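Local coordinates for protein branched-chain alpha-ketoacid decarboxylase (Lactococcus lactis, PDB 2VBF) that probably decarboxylates branched-chain and aromatic alpha-keto acids to aldehydes, using thiamine diphosphate and one magnesium ion per subunit, at residues I279-G282 / K283-E286; S288-N291 / F292-A296; K559-G562 / K563-A566; V304-D308 / S309-A313. One frame throughout, in Å; residues are numbered along the deposited sequence.

Contact 1 (I279-G282 / K283-E286)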
loop_
_atom_site.group_PDB
_atom_site.type_symbol
_atom_site.label_atom_id
_atom_site.label_comp_id
_atom_site.label_asym_id
_atom_site.label_seq_id
_atom_site.Cartn_x
_atom_site.Cartn_y
_atom_site.Cartn_z
ATOM N N ILE A 279 -10.521 -1.290 -31.556
ATOM C CA ILE A 279 -11.070 -1.014 -30.240
ATOM C C ILE A 279 -12.240 -0.029 -30.325
ATOM O O ILE A 279 -12.097 1.084 -30.849
ATOM C CB ILE A 279 -9.996 -0.402 -29.323
ATOM C CG1 ILE A 279 -8.798 -1.337 -29.199
ATOM C CG2 ILE A 279 -10.582 -0.049 -27.959
ATOM C CD1 ILE A 279 -9.096 -2.676 -28.536
ATOM N N TYR A 280 -13.399 -0.459 -29.831
ATOM C CA TYR A 280 -14.556 0.413 -29.728
ATOM C C TYR A 280 -14.426 1.225 -28.443
ATOM O O TYR A 280 -14.335 0.655 -27.360
ATOM C CB TYR A 280 -15.840 -0.401 -29.701
ATOM C CG TYR A 280 -17.098 0.439 -29.660
ATOM C CD1 TYR A 280 -17.402 1.336 -30.685
ATOM C CD2 TYR A 280 -17.988 0.335 -28.605
ATOM C CE1 TYR A 280 -18.572 2.097 -30.660
ATOM C CE2 TYR A 280 -19.156 1.092 -28.569
ATOM C CZ TYR A 280 -19.440 1.972 -29.597
ATOM O OH TYR A 280 -20.595 2.732 -29.555
ATOM N N ASN A 281 -14.418 2.546 -28.570
ATOM C CA ASN A 281 -14.336 3.433 -27.410
ATOM C C ASN A 281 -15.311 4.598 -27.560
ATOM O O ASN A 281 -14.918 5.760 -27.532
ATOM C CB ASN A 281 -12.895 3.912 -27.238
ATOM C CG ASN A 281 -12.621 4.555 -25.878
ATOM O OD1 ASN A 281 -13.380 4.403 -24.920
ATOM N ND2 ASN A 281 -11.502 5.273 -25.795
ATOM N N GLY A 282 -16.590 4.262 -27.711
ATOM C CA GLY A 282 -17.646 5.255 -27.880
ATOM C C GLY A 282 -17.336 6.242 -28.990
ATOM O O GLY A 282 -16.823 5.864 -30.047
ATOM N N LYS A 283 -17.626 7.517 -28.746
ATOM C CA LYS A 283 -17.449 8.540 -29.781
ATOM C C LYS A 283 -15.987 8.777 -30.166
ATOM O O LYS A 283 -15.723 9.348 -31.222
ATOM C CB LYS A 283 -18.124 9.863 -29.385
ATOM C CG LYS A 283 -17.317 10.754 -28.452
ATOM C CD LYS A 283 -18.092 12.004 -28.089
ATOM C CE LYS A 283 -17.239 12.978 -27.288
ATOM N NZ LYS A 283 -17.999 14.232 -26.976
ATOM N N LEU A 284 -15.048 8.312 -29.336
ATOM C CA LEU A 284 -13.616 8.419 -29.628
ATOM C C LEU A 284 -13.084 7.281 -30.513
ATOM O O LEU A 284 -11.889 7.234 -30.803
ATOM C CB LEU A 284 -12.810 8.472 -28.328
ATOM C CG LEU A 284 -13.167 9.596 -27.342
ATOM C CD1 LEU A 284 -12.227 9.562 -26.146
ATOM C CD2 LEU A 284 -13.127 10.956 -28.006
ATOM N N SER A 285 -13.962 6.374 -30.931
ATOM C CA SER A 285 -13.590 5.301 -31.847
ATOM C C SER A 285 -13.193 5.859 -33.208
ATOM O O SER A 285 -13.670 6.913 -33.618
ATOM C CB SER A 285 -14.757 4.340 -32.068
ATOM O OG SER A 285 -15.274 3.832 -30.861
ATOM N N GLU A 286 -12.335 5.133 -33.911
ATOM C CA GLU A 286 -12.109 5.402 -35.327
ATOM C C GLU A 286 -13.475 5.378 -36.030
ATOM O O GLU A 286 -14.330 4.547 -35.703
ATOM C CB GLU A 286 -11.148 4.371 -35.910
ATOM C CG GLU A 286 -10.697 4.649 -37.333
ATOM C CD GLU A 286 -11.619 4.062 -38.378
ATOM O OE1 GLU A 286 -12.024 2.881 -38.221
ATOM O OE2 GLU A 286 -11.923 4.780 -39.360
HETATM O O HOH W 1 -11.057 2.916 -32.667
#

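Contact 2 (S288-N291 / F292-A296)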
loop_
_atom_site.group_PDB
_atom_site.type_symbol
_atom_site.label_atom_id
_atom_site.label_comp_id
_atom_site.label_asym_id
_atom_site.label_seq_id
_atom_site.Cartn_x
_atom_site.Cartn_y
_atom_site.Cartn_z
ATOM N N SER A 288 -14.856 4.608 -39.108
ATOM C CA SER A 288 -15.410 3.414 -39.772
ATOM C C SER A 288 -15.790 2.325 -38.764
ATOM O O SER A 288 -16.815 1.673 -38.925
ATOM C CB SER A 288 -14.482 2.858 -40.850
ATOM O OG SER A 288 -13.346 2.216 -40.303
ATOM N N LEU A 289 -14.966 2.135 -37.729
ATOM C CA LEU A 289 -15.281 1.175 -36.664
ATOM C C LEU A 289 -16.565 1.553 -35.916
ATOM O O LEU A 289 -17.462 0.730 -35.736
ATOM C CB LEU A 289 -14.101 1.066 -35.688
ATOM C CG LEU A 289 -14.222 -0.032 -34.629
ATOM C CD1 LEU A 289 -12.855 -0.532 -34.183
ATOM C CD2 LEU A 289 -15.020 0.461 -33.448
ATOM N N LYS A 290 -16.632 2.807 -35.481
ATOM C CA LYS A 290 -17.810 3.357 -34.823
ATOM C C LYS A 290 -19.082 3.113 -35.633
ATOM O O LYS A 290 -20.058 2.578 -35.135
ATOM C CB LYS A 290 -17.620 4.854 -34.629
ATOM C CG LYS A 290 -18.629 5.474 -33.710
ATOM C CD LYS A 290 -18.126 6.820 -33.216
ATOM C CE LYS A 290 -18.592 7.991 -34.060
ATOM N NZ LYS A 290 -18.915 7.658 -35.462
ATOM N N ASN A 291 -19.046 3.479 -36.903
ATOM C CA ASN A 291 -20.197 3.295 -37.770
ATOM C C ASN A 291 -20.620 1.831 -37.928
ATOM O O ASN A 291 -21.814 1.536 -37.978
ATOM C CB ASN A 291 -19.905 3.881 -39.148
ATOM C CG ASN A 291 -19.796 5.400 -39.135
ATOM O OD1 ASN A 291 -20.243 6.072 -38.193
ATOM N ND2 ASN A 291 -19.200 5.950 -40.191
ATOM N N PHE A 292 -19.640 0.930 -38.003
ATOM C CA PHE A 292 -19.898 -0.485 -38.189
ATOM C C PHE A 292 -20.595 -1.044 -36.953
ATOM O O PHE A 292 -21.681 -1.636 -37.042
ATOM C CB PHE A 292 -18.586 -1.246 -38.454
ATOM C CG PHE A 292 -18.792 -2.651 -38.963
ATOM C CD1 PHE A 292 -18.586 -2.953 -40.303
ATOM C CD2 PHE A 292 -19.183 -3.675 -38.104
ATOM C CE1 PHE A 292 -18.776 -4.240 -40.781
ATOM C CE2 PHE A 292 -19.396 -4.965 -38.580
ATOM C CZ PHE A 292 -19.184 -5.250 -39.929
ATOM N N VAL A 293 -19.965 -0.849 -35.796
ATOM C CA VAL A 293 -20.502 -1.358 -34.533
ATOM C C VAL A 293 -21.911 -0.839 -34.265
ATOM O O VAL A 293 -22.787 -1.607 -33.902
ATOM C CB VAL A 293 -19.604 -1.002 -33.332
ATOM C CG1 VAL A 293 -20.271 -1.461 -32.006
ATOM C CG2 VAL A 293 -18.227 -1.629 -33.500
ATOM N N GLU A 294 -22.115 0.458 -34.468
ATOM C CA GLU A 294 -23.377 1.124 -34.130
ATOM C C GLU A 294 -24.487 0.946 -35.181
ATOM O O GLU A 294 -25.646 1.318 -34.936
ATOM C CB GLU A 294 -23.108 2.610 -33.848
ATOM C CG GLU A 294 -22.139 2.800 -32.672
ATOM C CD GLU A 294 -21.804 4.245 -32.356
ATOM O OE1 GLU A 294 -22.258 5.159 -33.089
ATOM O OE2 GLU A 294 -21.083 4.461 -31.359
ATOM N N SER A 295 -24.138 0.392 -36.341
ATOM C CA SER A 295 -25.130 0.005 -37.363
ATOM C C SER A 295 -25.385 -1.518 -37.443
ATOM O O SER A 295 -26.256 -1.967 -38.207
ATOM C CB SER A 295 -24.700 0.531 -38.735
ATOM O OG SER A 295 -23.552 -0.136 -39.222
ATOM N N ALA A 296 -24.650 -2.312 -36.660
ATOM C CA ALA A 296 -24.836 -3.765 -36.638
ATOM C C ALA A 296 -26.291 -4.088 -36.312
ATOM O O ALA A 296 -26.896 -3.410 -35.479
ATOM C CB ALA A 296 -23.900 -4.419 -35.601
HETATM O O HOH W 2 -22.142 5.650 -35.932
#

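Contact 3 (K559-G562 / K563-A566)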
loop_
_atom_site.group_PDB
_atom_site.type_symbol
_atom_site.label_atom_id
_atom_site.label_comp_id
_atom_site.label_asym_id
_atom_site.label_seq_id
_atom_site.Cartn_x
_atom_site.Cartn_y
_atom_site.Cartn_z
ATOM N N LYS A 559 -5.832 13.485 -25.440
ATOM C CA LYS A 559 -6.202 14.885 -25.615
ATOM C C LYS A 559 -7.721 15.028 -25.559
ATOM O O LYS A 559 -8.236 15.991 -24.992
ATOM C CB LYS A 559 -5.653 15.440 -26.932
ATOM C CG LYS A 559 -4.142 15.626 -26.924
ATOM C CD LYS A 559 -3.651 16.368 -28.156
ATOM C CE LYS A 559 -3.974 17.866 -28.115
ATOM N NZ LYS A 559 -3.406 18.551 -26.913
ATOM N N LYS A 560 -8.433 14.053 -26.120
ATOM C CA LYS A 560 -9.895 14.065 -26.124
ATOM C C LYS A 560 -10.462 13.589 -24.789
ATOM O O LYS A 560 -11.359 14.207 -24.230
ATOM C CB LYS A 560 -10.428 13.203 -27.264
ATOM C CG LYS A 560 -9.971 13.664 -28.646
ATOM C CD LYS A 560 -10.447 12.721 -29.732
ATOM C CE LYS A 560 -9.975 13.169 -31.112
ATOM N NZ LYS A 560 -10.539 14.512 -31.483
ATOM N N MET A 561 -9.913 12.494 -24.276
ATOM C CA MET A 561 -10.437 11.882 -23.052
ATOM C C MET A 561 -10.196 12.727 -21.794
ATOM O O MET A 561 -10.995 12.691 -20.835
ATOM C CB MET A 561 -9.823 10.494 -22.880
ATOM C CG MET A 561 -10.560 9.637 -21.911
ATOM S SD MET A 561 -12.216 9.194 -22.461
ATOM C CE MET A 561 -12.967 8.852 -20.861
ATOM N N GLY A 562 -9.088 13.465 -21.782
ATOM C CA GLY A 562 -8.760 14.364 -20.673
ATOM C C GLY A 562 -9.883 15.357 -20.424
ATOM O O GLY A 562 -10.264 15.608 -19.277
ATOM N N LYS A 563 -10.418 15.909 -21.514
ATOM C CA LYS A 563 -11.478 16.905 -21.424
ATOM C C LYS A 563 -12.807 16.269 -20.996
ATOM O O LYS A 563 -13.618 16.904 -20.323
ATOM C CB LYS A 563 -11.603 17.651 -22.760
ATOM C CG LYS A 563 -10.316 18.400 -23.168
ATOM C CD LYS A 563 -9.978 19.517 -22.179
ATOM C CE LYS A 563 -8.634 20.197 -22.456
ATOM N NZ LYS A 563 -7.519 19.668 -21.602
ATOM N N LEU A 564 -13.010 15.002 -21.355
ATOM C CA LEU A 564 -14.219 14.287 -20.968
ATOM C C LEU A 564 -14.182 13.897 -19.492
ATOM O O LEU A 564 -15.219 13.944 -18.825
ATOM C CB LEU A 564 -14.435 13.061 -21.857
ATOM C CG LEU A 564 -14.616 13.387 -23.345
ATOM C CD1 LEU A 564 -14.773 12.114 -24.177
ATOM C CD2 LEU A 564 -15.816 14.313 -23.534
ATOM N N PHE A 565 -13.006 13.505 -18.985
ATOM C CA PHE A 565 -12.840 13.304 -17.544
ATOM C C PHE A 565 -13.122 14.608 -16.782
ATOM O O PHE A 565 -13.808 14.600 -15.757
ATOM C CB PHE A 565 -11.425 12.831 -17.193
ATOM C CG PHE A 565 -11.149 11.368 -17.491
ATOM C CD1 PHE A 565 -11.966 10.358 -16.988
ATOM C CD2 PHE A 565 -10.009 11.007 -18.201
ATOM C CE1 PHE A 565 -11.685 9.009 -17.249
ATOM C CE2 PHE A 565 -9.714 9.667 -18.452
ATOM C CZ PHE A 565 -10.564 8.667 -17.973
ATOM N N ALA A 566 -12.591 15.719 -17.291
ATOM C CA ALA A 566 -12.788 17.028 -16.674
ATOM C C ALA A 566 -14.276 17.354 -16.576
ATOM O O ALA A 566 -14.757 17.837 -15.549
ATOM C CB ALA A 566 -12.061 18.106 -17.478
HETATM O O HOH W 3 -7.092 16.958 -22.563
#

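Contact 4 (V304-D308 / S309-A313)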
loop_
_atom_site.group_PDB
_atom_site.type_symbol
_atom_site.label_atom_id
_atom_site.label_comp_id
_atom_site.label_asym_id
_atom_site.label_seq_id
_atom_site.Cartn_x
_atom_site.Cartn_y
_atom_site.Cartn_z
ATOM N N VAL A 304 -18.344 -8.329 -21.215
ATOM C CA VAL A 304 -18.063 -6.898 -21.344
ATOM C C VAL A 304 -18.665 -6.081 -20.193
ATOM O O VAL A 304 -19.778 -6.354 -19.757
ATOM C CB VAL A 304 -18.636 -6.379 -22.672
ATOM C CG1 VAL A 304 -18.531 -4.861 -22.760
ATOM C CG2 VAL A 304 -17.930 -7.050 -23.842
ATOM N N LYS A 305 -17.938 -5.073 -19.718
ATOM C CA LYS A 305 -18.531 -4.074 -18.847
ATOM C C LYS A 305 -18.188 -2.702 -19.389
ATOM O O LYS A 305 -17.027 -2.418 -19.667
ATOM C CB LYS A 305 -18.099 -4.209 -17.383
ATOM C CG LYS A 305 -18.651 -5.460 -16.704
ATOM C CD LYS A 305 -18.408 -5.456 -15.202
ATOM C CE LYS A 305 -19.040 -6.662 -14.524
ATOM N NZ LYS A 305 -18.808 -6.694 -13.048
ATOM N N LEU A 306 -19.219 -1.868 -19.512
ATOM C CA LEU A 306 -19.101 -0.538 -20.071
ATOM C C LEU A 306 -18.772 0.480 -18.978
ATOM O O LEU A 306 -19.614 0.798 -18.149
ATOM C CB LEU A 306 -20.407 -0.166 -20.774
ATOM C CG LEU A 306 -20.785 -1.149 -21.897
ATOM C CD1 LEU A 306 -22.310 -1.135 -22.204
ATOM C CD2 LEU A 306 -19.931 -0.857 -23.133
ATOM N N THR A 307 -17.535 0.971 -18.988
ATOM C CA THR A 307 -17.034 1.883 -17.946
ATOM C C THR A 307 -16.641 3.227 -18.574
ATOM O O THR A 307 -16.525 3.333 -19.797
ATOM C CB THR A 307 -15.812 1.283 -17.173
ATOM O OG1 THR A 307 -14.621 1.361 -17.968
ATOM C CG2 THR A 307 -16.081 -0.186 -16.750
ATOM N N ASP A 308 -16.395 4.255 -17.756
ATOM C CA ASP A 308 -16.079 5.580 -18.336
ATOM C C ASP A 308 -14.885 5.553 -19.302
ATOM O O ASP A 308 -14.981 6.039 -20.437
ATOM C CB ASP A 308 -15.941 6.707 -17.271
ATOM C CG ASP A 308 -14.833 6.474 -16.242
ATOM O OD1 ASP A 308 -14.288 5.351 -16.130
ATOM O OD2 ASP A 308 -14.515 7.458 -15.517
ATOM N N SER A 309 -13.780 4.944 -18.885
ATOM C CA SER A 309 -12.531 4.969 -19.669
ATOM C C SER A 309 -12.554 4.074 -20.918
ATOM O O SER A 309 -11.708 4.232 -21.806
ATOM C CB SER A 309 -11.336 4.578 -18.794
ATOM O OG SER A 309 -11.247 5.412 -17.651
ATOM N N SER A 310 -13.506 3.147 -20.968
ATOM C CA SER A 310 -13.633 2.167 -22.053
ATOM C C SER A 310 -14.823 2.448 -22.983
ATOM O O SER A 310 -15.103 1.663 -23.900
ATOM C CB SER A 310 -13.757 0.749 -21.477
ATOM O OG SER A 310 -14.861 0.623 -20.605
ATOM N N THR A 311 -15.517 3.564 -22.761
ATOM C CA THR A 311 -16.653 3.962 -23.603
ATOM C C THR A 311 -16.603 5.432 -24.056
ATOM O O THR A 311 -17.626 5.999 -24.444
ATOM C CB THR A 311 -18.015 3.687 -22.903
ATOM O OG1 THR A 311 -18.126 4.475 -21.707
ATOM C CG2 THR A 311 -18.164 2.210 -22.581
ATOM N N GLY A 312 -15.412 6.037 -24.026
ATOM C CA GLY A 312 -15.263 7.456 -24.355
ATOM C C GLY A 312 -16.157 8.319 -23.481
ATOM O O GLY A 312 -16.846 9.217 -23.983
ATOM N N ALA A 313 -16.165 8.011 -22.179
ATOM C CA ALA A 313 -17.021 8.665 -21.173
ATOM C C ALA A 313 -18.515 8.471 -21.456
ATOM O O ALA A 313 -19.300 9.431 -21.475
ATOM C CB ALA A 313 -16.666 10.159 -21.021
#

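Contact 1 (I279-G282 / K283-E286)
Gly282 reverses the chain after strand 276-279, and Lys283 follows it in a short 3-10 segment. The positive phi of Gly282 (52°) favours glycine, and a CB there would clash with Lys283 N. The extended side chain of Lys283 runs away from the turn, while its backbone N is held by Thr315. Leu284 comes next. Leu284 N makes a weak bond of 3.1 Å to Asn281 O, and Leu284 CB lies 3.5 Å from the same oxygen. The branched end of Leu284 packs on helix 556-568.

Ser285 carries most of the contact. Its chi1 of -54° brings OG back to Gly282 O, and the turn of the main chain brings Ser285 N to the same oxygen. Ser285 OG gives a bond of 2.7 Å to Gly282 O, tilted only slightly from the carbonyl plane. Ser285 N reaches Gly282 O at 3.0 Å, but from well above that plane. Ser285 OG also accepts from Asn281 N at 2.8 Å, so the buried hydroxyl is used both ways. It lies 3.3 Å from Tyr280 CD1. The Tyr280 ring has Gly282 N over its centre, and Tyr280 OH goes on to Glu294 and the backbone of His317.

At Glu286 a water joins the two arms, giving to Ile279 O and accepting from Glu286 N. This is a tight strand-to-helix turn of the central domain, closing on Glu286 as N-cap of helix 287-295.

Contact 2 (S288-N291 / F292-A296)
Leu289 and Val293 lie one turn apart on the alpha-helix 287-295 of the central domain. Their side chains run side by side and point the same way. Leu289 CD2 meets Val293 CG2 at 3.8 Å, and Val293 CG2 also sits 3.3 Å from Leu289 O. Val293 puts CG2 there because that branch lies beside its backbone N, with CG1 anti to N (chi1 175°). This is the tight side of the helix. Phe292 belongs to it too. Its CB rests against Ser288 O, and its ring leads away toward Pro258, strand 276-279 and Lys230, with which it makes a cation-pi contact. The main-chain bonds run along the helix from Phe292 N to Ser288 O, Val293 N to Leu289 O and Glu294 N to Lys290 O.

The other side is looser and wetter. The side chains of Lys290 and Glu294 cross at a slant, and Lys290 CG comes 3.5 Å from Glu294 OE2. Their charged ends do not meet: Lys290 NZ stays 4.8 Å from Glu294 OE1. Glu294 OE2 is instead bonded to Tyr280 OH. A water spans the exposed edge, giving one bond to Asn291 OD1 and one to Glu294 OE1.

Ser295 has two donors on Asn291 O. Its backbone N makes only a weak bond. Its hydroxyl is the second donor, and also meets Lys230 NZ. With OG between the backbone N and the carbonyl carbon (chi1 69°), Ser295 OG gives a bond of 2.7 Å to Asn291 O.

Contact 3 (K559-G562 / K563-A566)
Met561 lays its terminal methyl over the ring of Phe565, one turn further along helix 556-568. Met561 CE stands 4.0 Å from the Phe565 ring centroid, 19° off the normal, a CH-pi contact over one face. Met561 SD lies above the same face but further off, 5.0 Å from the Phe565 centroid, a Met-aromatic contact. The chain of Met561 is bent at chi2 (66°), which swings the sulfur and methyl round to the ring. Met561 CG joins in, 3.6 Å from Phe565 CE2. Met561 SD also touches Leu564 CD1 at 4.2 Å.

With an alanine at Phe565 the Met561 methyl is likely to lose the ring face it rests on, and His135 of the second subunit its aromatic neighbour.

The main chain is regular at Phe565, where Phe565 N bonds to Met561 O at 2.9 Å. Just before it, the bonds from Lys563 N and Leu564 N to Lys560 O are both weak. On the exposed side a water links Lys559 O and Lys563 NZ, and this amine also bonds to Glu487 O.

Phe565 also packs on Phe405. The contact is a Met-aromatic pair one helical turn apart, in the C-terminal helix near the thiamine diphosphate site.

Contact 4 (V304-D308 / S309-A313)
The side chains of Leu306 and Thr311 cross at about a right angle, with Leu306 CD2 3.6 Å from Thr311 CG2. This is the apolar part of a turn in the central-domain loop between strands 298-302 and 323-326.

Thr307 is held from several sides. Thr307 OG1 accepts a bond of 2.7 Å from Ser310 OG. Thr307 O takes Thr311 OG1 at 2.7 Å and Ser310 N at 3.2 Å, from opposite faces of the carbonyl plane. Thr311 places OG1 between its backbone N and carbonyl carbon (chi1 63°), so that CG2 is left to face Leu306. Replacing Thr311 by valine would probably cost Thr307 O the hydroxyl bond and Phe314 N its acceptor.

Asp308 closes the turn. Asp308 O accepts from Ala313 N at 2.9 Å, and more weakly from Thr311 N. Asp308 OD1 makes a weak bond to Ser309 N at 2.8 Å. The other carboxylate oxygen, OD2, is bonded to Gln568.

Thr307 O, Thr307 OG1 and Asp308 O are thus satisfied locally. A threonine hydroxyl and main-chain N-H groups share the work of capping the carbonyls of this irregular loop, while Asp308 OD2 also carries a bond across to His135 of the second subunit.

Overall arrangement
Contact 4 is buried and lies nearest the centre of the chain. Contacts 1, 2 and 3 are partly buried. Contacts 1 and 4 are loop turns built on hydroxyl bonds to carbonyls. Contacts 2 and 3 are stretches of helix, each with an apolar side and a side where a water links polar groups. Contact 1 joins the others. It runs into the helix of contact 2, where Leu289 packs on Ile279 and Tyr280. Asn281 reaches Gly312 of contact 4, and Leu284 packs on Met561 of contact 3. Contacts 3 and 4 meet where Phe565 touches Ser309, and both reach the second subunit. Contact 2 touches neither of them.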